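Local atomic coordinates of AAR187Cp (Eremothecium gossypii, PDB entry 3ZIL), a protein that probably regulates the establishment of sister-chromatid cohesion as the cohesin regulator Wpl1, of which this chain is the helical C-terminal Wap1 domain. Residues Pro249-Ser254 with Leu286-Glu291; Thr294-Glu299 with Ala334-Val339; Glu299-Phe304 with Leu327-Tyr332. One frame throughout, in Å; residues are numbered along the deposited sequence.

Followed from the N terminus, the chain first closes a loop at contact 1, where helix 248-261 meets the last turns of helix 272-289, with 31 mostly helical residues between the two segments. A short turn then leads into helix 293-296, whose end opens contact 2; that loop closes only when the end of helix 321-336 returns to it. Contact 3, which shares Glu299 with contact 2, is nested inside this second loop and joins helix 299-302 to the middle of helix 321-336. Contact 1 is in series with both. The three lie side by side: Val289 packs on Leu301 and Ala296, and Val252 on Thr298, tying successive helices of the Wap1 domain together.

Contact 1. Residues Pro249-Ser254 with Leu286-Glu291; sequences PSLVRS and LNIVSE
Val252 of helix 248-261 and Ile288 of helix 272-289 mark the nearest approach of the two backbones, with 7.9 Å between their CA atoms. Both segments are helical where they touch. Leu251, Val252 and Ile288 all direct their CB atoms toward the opposing segment, so this gap is filled by branched side chains.

Ile288 does the work of two residues by splitting its branches. Its CG1 arm, anti to the carbonyl carbon (chi1 -64°), carries CD1 to Leu251, where CD1 lies 3.6 Å from Leu251 CD2, the two chains crossing at a slant. The shorter branch is given to Val252: Ile288 CG2 sits 3.7 Å from Val252 CG2, and the two side chains run antiparallel as they pass. A beta-branched residue suits this place because a methyl and a longer ethyl arm leave the same CB and meet neighbouring residues of one helix turn.

Within the second segment, Leu286 O takes two bonds from Ser290, through N and through OG, one from each side of the carbonyl plane. Asn287 turns to polar partners, among them Arg370 and Asn236. The contact joins two helices of the all-helical Wap1 domain, and Leu301 of the later helix 299-302 also touches Val252. Across it only aliphatic carbons meet, chiefly methyl against methyl, all on buried residues; the cohesion is therefore that of close apolar packing, without a polar bond to set its direction.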
loop_
_atom_site.group_PDB
_atom_site.type_symbol
_atom_site.label_atom_id
_atom_site.label_comp_id
_atom_site.label_asym_id
_atom_site.label_seq_id
_atom_site.Cartn_x
_atom_site.Cartn_y
_atom_site.Cartn_z
ATOM N N PRO A 249 10.128 -4.471 -20.036
ATOM C CA PRO A 249 11.500 -4.017 -20.258
ATOM C C PRO A 249 11.654 -2.600 -19.762
ATOM O O PRO A 249 12.714 -2.232 -19.295
ATOM C CB PRO A 249 11.632 -4.031 -21.791
ATOM C CG PRO A 249 10.783 -5.227 -22.182
ATOM C CD PRO A 249 9.580 -5.176 -21.236
ATOM N N SER A 250 10.614 -1.777 -19.909
ATOM C CA SER A 250 10.716 -0.422 -19.436
ATOM C C SER A 250 10.867 -0.370 -17.897
ATOM O O SER A 250 11.682 0.389 -17.295
ATOM C CB SER A 250 9.445 0.354 -19.828
ATOM O OG SER A 250 9.789 1.676 -19.575
ATOM N N LEU A 251 10.035 -1.106 -17.212
ATOM C CA LEU A 251 10.198 -1.146 -15.761
ATOM C C LEU A 251 11.638 -1.673 -15.383
ATOM O O LEU A 251 12.368 -1.104 -14.545
ATOM C CB LEU A 251 9.094 -1.997 -15.185
ATOM C CG LEU A 251 9.047 -2.258 -13.674
ATOM C CD1 LEU A 251 9.053 -0.893 -12.923
ATOM C CD2 LEU A 251 7.824 -3.124 -13.325
ATOM N N VAL A 252 12.027 -2.788 -15.942
ATOM C CA VAL A 252 13.365 -3.299 -15.753
ATOM C C VAL A 252 14.450 -2.214 -15.977
ATOM O O VAL A 252 15.361 -2.110 -15.112
ATOM C CB VAL A 252 13.555 -4.557 -16.654
ATOM C CG1 VAL A 252 15.028 -4.990 -16.727
ATOM C CG2 VAL A 252 12.707 -5.700 -16.072
ATOM N N ARG A 253 14.382 -1.399 -17.079
ATOM C CA ARG A 253 15.434 -0.347 -17.240
ATOM C C ARG A 253 15.502 0.535 -16.047
ATOM O O ARG A 253 16.597 0.750 -15.563
ATOM C CB ARG A 253 15.275 0.652 -18.434
ATOM C CG ARG A 253 15.047 -0.005 -19.736
ATOM C CD ARG A 253 15.229 0.888 -20.997
ATOM N NE ARG A 253 15.061 -0.102 -22.060
ATOM C CZ ARG A 253 13.922 -0.369 -22.708
ATOM N NH1 ARG A 253 12.809 0.374 -22.540
ATOM N NH2 ARG A 253 13.915 -1.357 -23.588
ATOM N N SER A 254 14.338 1.130 -15.675
ATOM C CA SER A 254 14.248 2.017 -14.529
ATOM C C SER A 254 14.841 1.410 -13.289
ATOM O O SER A 254 15.670 2.061 -12.609
ATOM C CB SER A 254 12.804 2.442 -14.263
ATOM O OG SER A 254 12.386 3.078 -15.452
ATOM N N LEU A 286 13.675 -9.513 -9.485
ATOM C CA LEU A 286 13.641 -10.980 -9.395
ATOM C C LEU A 286 12.284 -11.556 -9.831
ATOM O O LEU A 286 12.230 -12.534 -10.606
ATOM C CB LEU A 286 14.024 -11.451 -7.971
ATOM C CG LEU A 286 14.090 -13.008 -7.797
ATOM C CD1 LEU A 286 15.243 -13.586 -8.605
ATOM C CD2 LEU A 286 14.277 -13.394 -6.311
ATOM N N ASN A 287 11.212 -10.928 -9.329
ATOM C CA ASN A 287 9.869 -11.276 -9.688
ATOM C C ASN A 287 9.702 -11.206 -11.210
ATOM O O ASN A 287 9.125 -12.088 -11.818
ATOM C CB ASN A 287 8.832 -10.405 -8.954
ATOM C CG ASN A 287 8.088 -11.208 -7.863
ATOM O OD1 ASN A 287 8.519 -12.334 -7.506
ATOM N ND2 ASN A 287 6.997 -10.639 -7.323
ATOM N N ILE A 288 10.283 -10.201 -11.831
ATOM C CA ILE A 288 10.053 -10.016 -13.295
ATOM C C ILE A 288 11.035 -10.915 -14.052
ATOM O O ILE A 288 10.615 -11.670 -14.969
ATOM C CB ILE A 288 10.279 -8.529 -13.714
ATOM C CG1 ILE A 288 9.250 -7.595 -13.032
ATOM C CG2 ILE A 288 10.210 -8.321 -15.248
ATOM C CD1 ILE A 288 9.689 -6.152 -12.988
ATOM N N VAL A 289 12.336 -10.844 -13.696
ATOM C CA VAL A 289 13.310 -11.509 -14.548
ATOM C C VAL A 289 13.350 -13.036 -14.467
ATOM O O VAL A 289 13.804 -13.645 -15.459
ATOM C CB VAL A 289 14.742 -11.006 -14.380
ATOM C CG1 VAL A 289 14.781 -9.501 -14.643
ATOM C CG2 VAL A 289 15.307 -11.441 -13.027
ATOM N N SER A 290 12.920 -13.638 -13.328
ATOM C CA SER A 290 12.849 -15.100 -13.200
ATOM C C SER A 290 11.636 -15.641 -13.970
ATOM O O SER A 290 11.511 -16.828 -14.187
ATOM C CB SER A 290 12.745 -15.501 -11.733
ATOM O OG SER A 290 11.482 -15.100 -11.217
ATOM N N GLU A 291 10.699 -14.782 -14.364
ATOM C CA GLU A 291 9.480 -15.273 -15.037
ATOM C C GLU A 291 9.447 -14.823 -16.500
ATOM O O GLU A 291 8.760 -15.381 -17.278
ATOM C CB GLU A 291 8.228 -14.748 -14.343
ATOM C CG GLU A 291 8.161 -15.031 -12.836
ATOM C CD GLU A 291 7.950 -16.526 -12.555
ATOM O OE1 GLU A 291 7.631 -17.269 -13.496
ATOM O OE2 GLU A 291 8.071 -16.966 -11.405
#

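Contact 2. Residues Thr294-Glu299 with Ala334-Val339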
loop_
_atom_site.group_PDB
_atom_site.type_symbol
_atom_site.label_atom_id
_atom_site.label_comp_id
_atom_site.label_asym_id
_atom_site.label_seq_id
_atom_site.Cartn_x
_atom_site.Cartn_y
_atom_site.Cartn_z
ATOM N N THR A 294 12.361 -12.672 -21.825
ATOM C CA THR A 294 12.483 -11.512 -22.715
ATOM C C THR A 294 12.905 -10.248 -21.890
ATOM O O THR A 294 13.845 -9.529 -22.272
ATOM C CB THR A 294 11.138 -11.266 -23.448
ATOM O OG1 THR A 294 10.179 -10.805 -22.478
ATOM C CG2 THR A 294 10.594 -12.580 -24.038
ATOM N N ALA A 295 12.191 -9.972 -20.791
ATOM C CA ALA A 295 12.577 -8.865 -19.839
ATOM C C ALA A 295 13.942 -9.040 -19.111
ATOM O O ALA A 295 14.677 -8.074 -18.861
ATOM C CB ALA A 295 11.455 -8.612 -18.839
ATOM N N ALA A 296 14.279 -10.277 -18.770
ATOM C CA ALA A 296 15.626 -10.599 -18.192
ATOM C C ALA A 296 16.807 -10.157 -19.113
ATOM O O ALA A 296 17.911 -9.796 -18.644
ATOM C CB ALA A 296 15.708 -12.082 -17.807
ATOM N N SER A 297 16.562 -10.097 -20.416
ATOM C CA SER A 297 17.613 -9.724 -21.353
ATOM C C SER A 297 17.622 -8.271 -21.730
ATOM O O SER A 297 18.425 -7.857 -22.584
ATOM C CB SER A 297 17.547 -10.602 -22.622
ATOM O OG SER A 297 16.251 -10.584 -23.168
ATOM N N THR A 298 16.733 -7.472 -21.116
ATOM C CA THR A 298 16.762 -6.021 -21.310
ATOM C C THR A 298 18.213 -5.556 -21.170
ATOM O O THR A 298 18.871 -5.900 -20.198
ATOM C CB THR A 298 15.813 -5.317 -20.287
ATOM O OG1 THR A 298 14.509 -5.876 -20.429
ATOM C CG2 THR A 298 15.738 -3.863 -20.495
ATOM N N GLU A 299 18.712 -4.797 -22.154
ATOM C CA GLU A 299 20.128 -4.355 -22.158
ATOM C C GLU A 299 20.663 -3.669 -20.887
ATOM O O GLU A 299 21.769 -3.987 -20.478
ATOM C CB GLU A 299 20.452 -3.511 -23.408
ATOM C CG GLU A 299 20.879 -2.083 -23.103
ATOM C CD GLU A 299 21.128 -1.252 -24.346
ATOM O OE1 GLU A 299 21.440 -1.824 -25.421
ATOM O OE2 GLU A 299 21.011 -0.013 -24.240
ATOM N N ALA A 334 22.398 -12.359 -17.151
ATOM C CA ALA A 334 23.412 -13.082 -17.895
ATOM C C ALA A 334 22.850 -14.242 -18.724
ATOM O O ALA A 334 23.116 -14.306 -19.919
ATOM C CB ALA A 334 24.512 -13.555 -16.954
ATOM N N GLY A 335 22.087 -15.141 -18.108
ATOM C CA GLY A 335 21.548 -16.302 -18.812
ATOM C C GLY A 335 20.685 -15.921 -19.988
ATOM O O GLY A 335 20.871 -16.442 -21.092
ATOM N N ALA A 336 19.753 -14.979 -19.792
ATOM C CA ALA A 336 18.822 -14.571 -20.876
ATOM C C ALA A 336 19.510 -13.839 -22.045
ATOM O O ALA A 336 19.097 -14.007 -23.201
ATOM C CB ALA A 336 17.668 -13.714 -20.324
ATOM N N ALA A 337 20.515 -12.995 -21.740
ATOM C CA ALA A 337 21.225 -12.231 -22.781
ATOM C C ALA A 337 22.283 -13.090 -23.513
ATOM O O ALA A 337 22.954 -12.614 -24.424
ATOM C CB ALA A 337 21.866 -10.983 -22.183
ATOM N N GLY A 338 22.418 -14.349 -23.112
ATOM C CA GLY A 338 23.442 -15.242 -23.663
ATOM C C GLY A 338 24.867 -14.858 -23.268
ATOM O O GLY A 338 25.824 -15.124 -24.017
ATOM N N VAL A 339 25.029 -14.218 -22.106
ATOM C CA VAL A 339 26.365 -13.968 -21.586
ATOM C C VAL A 339 26.967 -15.326 -21.219
ATOM O O VAL A 339 26.276 -16.224 -20.677
ATOM C CB VAL A 339 26.401 -12.972 -20.412
ATOM C CG1 VAL A 339 27.821 -12.798 -19.893
ATOM C CG2 VAL A 339 25.829 -11.621 -20.829
#
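Ala296 and Ala336 meet methyl to methyl, CB to CB at 3.6 Å, where the ends of two helices come together. The backbones come nearest one residue further on, the CA atoms of Ser297 and Ala337 being 4.6 Å apart. Such an approach suits residues with small side chains, and the touching residues are three alanines and a serine.

Ser297 takes part through its CB, which lies 3.8 Å from Ala336 O, while its backbone N comes equally near Ala336 CB. The hydroxyl is turned back to its own helix. With chi1 at 52°, OG stands between the backbone N and the carbonyl carbon, a position that turns it to the preceding turn, where Ser297 OG gives a 2.8 Å hydrogen bond to Thr294 O. The donor stands above the carbonyl plane, 37° out of it, and Thr293 O is a further partner of OG. Thr298 reaches the same end by another rotation, OG1 anti to the carbonyl carbon: Thr298 OG1 gives a 2.7 Å hydrogen bond to Ala295 O, and its N reaches that oxygen from the same face of the carbonyl. Serine and threonine thus serve a chain that is leaving its helix, since their hydroxyls bond to carbonyls of the last turn.

The partner helix ends in a Schellman motif. Gly338 has a positive phi (69°), readily adopted by glycine, Val339 N bonds back to Ala334 O, and Gly338 N to Gly335 O.

Behind the first segment stand two earlier helices: Ala295 rests on Leu248 and Ile288, and Thr298 on Pro249. The contact therefore lies where helix 293-296 is held between helices 248-261 and 272-289 and the terminus of helix 321-336.

Contact 3. Residues Glu299-Phe304 with Leu327-Tyr332; sequences EELTNF and LLVYAY
Val329 and Tyr330, adjacent on helix 321-336, receive Leu301 and Phe304 from the weakly bonded helix 299-302 and the residues just after it. The backbones come nearest at Phe304 and Tyr330, 6.4 Å between CA atoms.

Val329 is the first residue of the second segment to touch, with its CB directed at the other segment. Its CG1, anti to the backbone N (chi1 162°), is the branch that touches: it lies 3.8 Å from Phe304 CE2, approaching the ring obliquely, and 4.2 Å from Leu301 CD1, the leucine crossing the valine at about a right angle. Leu301 CD1 also covers one face of the Phe304 ring, 3.3 Å above its plane and offset toward the rim. A short branched residue suits the position, filling the angle between a leucine tip and a ring.

At Tyr330 the large ring itself makes the contact. CG extends anti to the backbone N (chi1 180°), bringing CD1 within 3.7 Å of Phe304 CB; this is ring-to-methylene packing, and the two aromatic groups do not stack. Phe304 suits this buried site by meeting Val329 through its ring and Tyr330 through its CB. Each has a ring partner elsewhere, Phe326 for Phe304 and Phe308 for Tyr330. Further on, Tyr332 leads its ring away toward helix 365-375, where its OH bonds to Arg370 O.

Phe304 is also packed against Ala256 and Val259 of helix 248-261 and Leu285 of helix 272-289. Helix 299-302 and the residues after it thus sit on two earlier helices, with helix 321-336 packed against them.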
loop_
_atom_site.group_PDB
_atom_site.type_symbol
_atom_site.label_atom_id
_atom_site.label_comp_id
_atom_site.label_asym_id
_atom_site.label_seq_id
_atom_site.Cartn_x
_atom_site.Cartn_y
_atom_site.Cartn_z
ATOM N N GLU A 299 18.712 -4.797 -22.154
ATOM C CA GLU A 299 20.128 -4.355 -22.158
ATOM C C GLU A 299 20.663 -3.669 -20.887
ATOM O O GLU A 299 21.769 -3.987 -20.478
ATOM C CB GLU A 299 20.452 -3.511 -23.408
ATOM C CG GLU A 299 20.879 -2.083 -23.103
ATOM C CD GLU A 299 21.128 -1.252 -24.346
ATOM O OE1 GLU A 299 21.440 -1.824 -25.421
ATOM O OE2 GLU A 299 21.011 -0.013 -24.240
ATOM N N GLU A 300 19.936 -2.748 -20.253
ATOM C CA GLU A 300 20.512 -2.088 -19.032
ATOM C C GLU A 300 20.715 -3.048 -17.862
ATOM O O GLU A 300 21.495 -2.745 -16.978
ATOM C CB GLU A 300 19.699 -0.855 -18.488
ATOM C CG GLU A 300 19.904 0.453 -19.238
ATOM C CD GLU A 300 18.870 0.623 -20.348
ATOM O OE1 GLU A 300 18.460 -0.381 -21.003
ATOM O OE2 GLU A 300 18.428 1.776 -20.541
ATOM N N LEU A 301 19.983 -4.163 -17.828
ATOM C CA LEU A 301 20.139 -5.078 -16.717
ATOM C C LEU A 301 21.490 -5.797 -16.890
ATOM O O LEU A 301 22.149 -6.172 -15.902
ATOM C CB LEU A 301 18.937 -6.047 -16.605
ATOM C CG LEU A 301 18.853 -6.971 -15.395
ATOM C CD1 LEU A 301 18.904 -6.217 -14.083
ATOM C CD2 LEU A 301 17.587 -7.819 -15.506
ATOM N N THR A 302 21.916 -5.942 -18.145
ATOM C CA THR A 302 23.199 -6.575 -18.413
ATOM C C THR A 302 24.374 -5.662 -18.011
ATOM O O THR A 302 25.497 -6.134 -17.874
ATOM C CB THR A 302 23.367 -7.001 -19.863
ATOM O OG1 THR A 302 23.653 -5.837 -20.641
ATOM C CG2 THR A 302 22.122 -7.709 -20.412
ATOM N N ASN A 303 24.122 -4.377 -17.793
ATOM C CA ASN A 303 25.158 -3.517 -17.221
ATOM C C ASN A 303 25.382 -3.806 -15.776
ATOM O O ASN A 303 26.224 -3.156 -15.147
ATOM C CB ASN A 303 24.764 -2.082 -17.283
ATOM C CG ASN A 303 24.725 -1.574 -18.675
ATOM O OD1 ASN A 303 25.375 -2.119 -19.562
ATOM N ND2 ASN A 303 23.933 -0.551 -18.893
ATOM N N PHE A 304 24.596 -4.726 -15.220
ATOM C CA PHE A 304 24.921 -5.289 -13.897
ATOM C C PHE A 304 26.257 -6.089 -14.066
ATOM O O PHE A 304 26.945 -6.386 -13.057
ATOM C CB PHE A 304 23.824 -6.273 -13.404
ATOM C CG PHE A 304 22.620 -5.642 -12.678
ATOM C CD1 PHE A 304 22.300 -4.307 -12.795
ATOM C CD2 PHE A 304 21.767 -6.477 -11.898
ATOM C CE1 PHE A 304 21.175 -3.789 -12.134
ATOM C CE2 PHE A 304 20.663 -5.961 -11.212
ATOM C CZ PHE A 304 20.357 -4.613 -11.339
ATOM N N LEU A 327 23.403 -10.918 -7.089
ATOM C CA LEU A 327 24.061 -11.935 -7.919
ATOM C C LEU A 327 23.026 -12.879 -8.545
ATOM O O LEU A 327 23.190 -13.347 -9.661
ATOM C CB LEU A 327 25.004 -12.760 -7.044
ATOM C CG LEU A 327 26.258 -12.017 -6.567
ATOM C CD1 LEU A 327 27.170 -12.897 -5.689
ATOM C CD2 LEU A 327 27.062 -11.447 -7.707
ATOM N N LEU A 328 21.997 -13.217 -7.764
ATOM C CA LEU A 328 20.914 -14.033 -8.274
ATOM C C LEU A 328 20.237 -13.303 -9.444
ATOM O O LEU A 328 19.962 -13.923 -10.485
ATOM C CB LEU A 328 19.909 -14.366 -7.146
ATOM C CG LEU A 328 18.609 -15.064 -7.539
ATOM C CD1 LEU A 328 18.858 -16.330 -8.320
ATOM C CD2 LEU A 328 17.763 -15.349 -6.295
ATOM N N VAL A 329 19.941 -12.017 -9.261
ATOM C CA VAL A 329 19.215 -11.303 -10.293
ATOM C C VAL A 329 20.149 -11.230 -11.531
ATOM O O VAL A 329 19.721 -11.505 -12.660
ATOM C CB VAL A 329 18.750 -9.899 -9.831
ATOM C CG1 VAL A 329 18.407 -9.018 -11.040
ATOM C CG2 VAL A 329 17.589 -9.994 -8.797
ATOM N N TYR A 330 21.423 -10.923 -11.290
ATOM C CA TYR A 330 22.452 -10.964 -12.340
ATOM C C TYR A 330 22.532 -12.319 -13.129
ATOM O O TYR A 330 22.579 -12.327 -14.345
ATOM C CB TYR A 330 23.828 -10.599 -11.772
ATOM C CG TYR A 330 24.859 -10.662 -12.878
ATOM C CD1 TYR A 330 24.783 -9.804 -13.991
ATOM C CD2 TYR A 330 25.875 -11.611 -12.845
ATOM C CE1 TYR A 330 25.701 -9.905 -15.022
ATOM C CE2 TYR A 330 26.798 -11.704 -13.866
ATOM C CZ TYR A 330 26.696 -10.855 -14.946
ATOM O OH TYR A 330 27.628 -10.969 -15.946
ATOM N N ALA A 331 22.537 -13.431 -12.435
ATOM C CA ALA A 331 22.599 -14.764 -13.068
ATOM C C ALA A 331 21.435 -14.907 -14.053
ATOM O O ALA A 331 21.620 -15.445 -15.160
ATOM C CB ALA A 331 22.531 -15.834 -12.005
ATOM N N TYR A 332 20.240 -14.396 -13.670
ATOM C CA TYR A 332 19.077 -14.399 -14.591
ATOM C C TYR A 332 19.320 -13.519 -15.809
ATOM O O TYR A 332 19.031 -13.906 -16.971
ATOM C CB TYR A 332 17.752 -13.999 -13.852
ATOM C CG TYR A 332 17.082 -15.196 -13.149
ATOM C CD1 TYR A 332 16.369 -16.104 -13.872
ATOM C CD2 TYR A 332 17.190 -15.401 -11.774
ATOM C CE1 TYR A 332 15.799 -17.207 -13.298
ATOM C CE2 TYR A 332 16.569 -16.471 -11.176
ATOM C CZ TYR A 332 15.853 -17.374 -11.956
ATOM O OH TYR A 332 15.245 -18.496 -11.425
#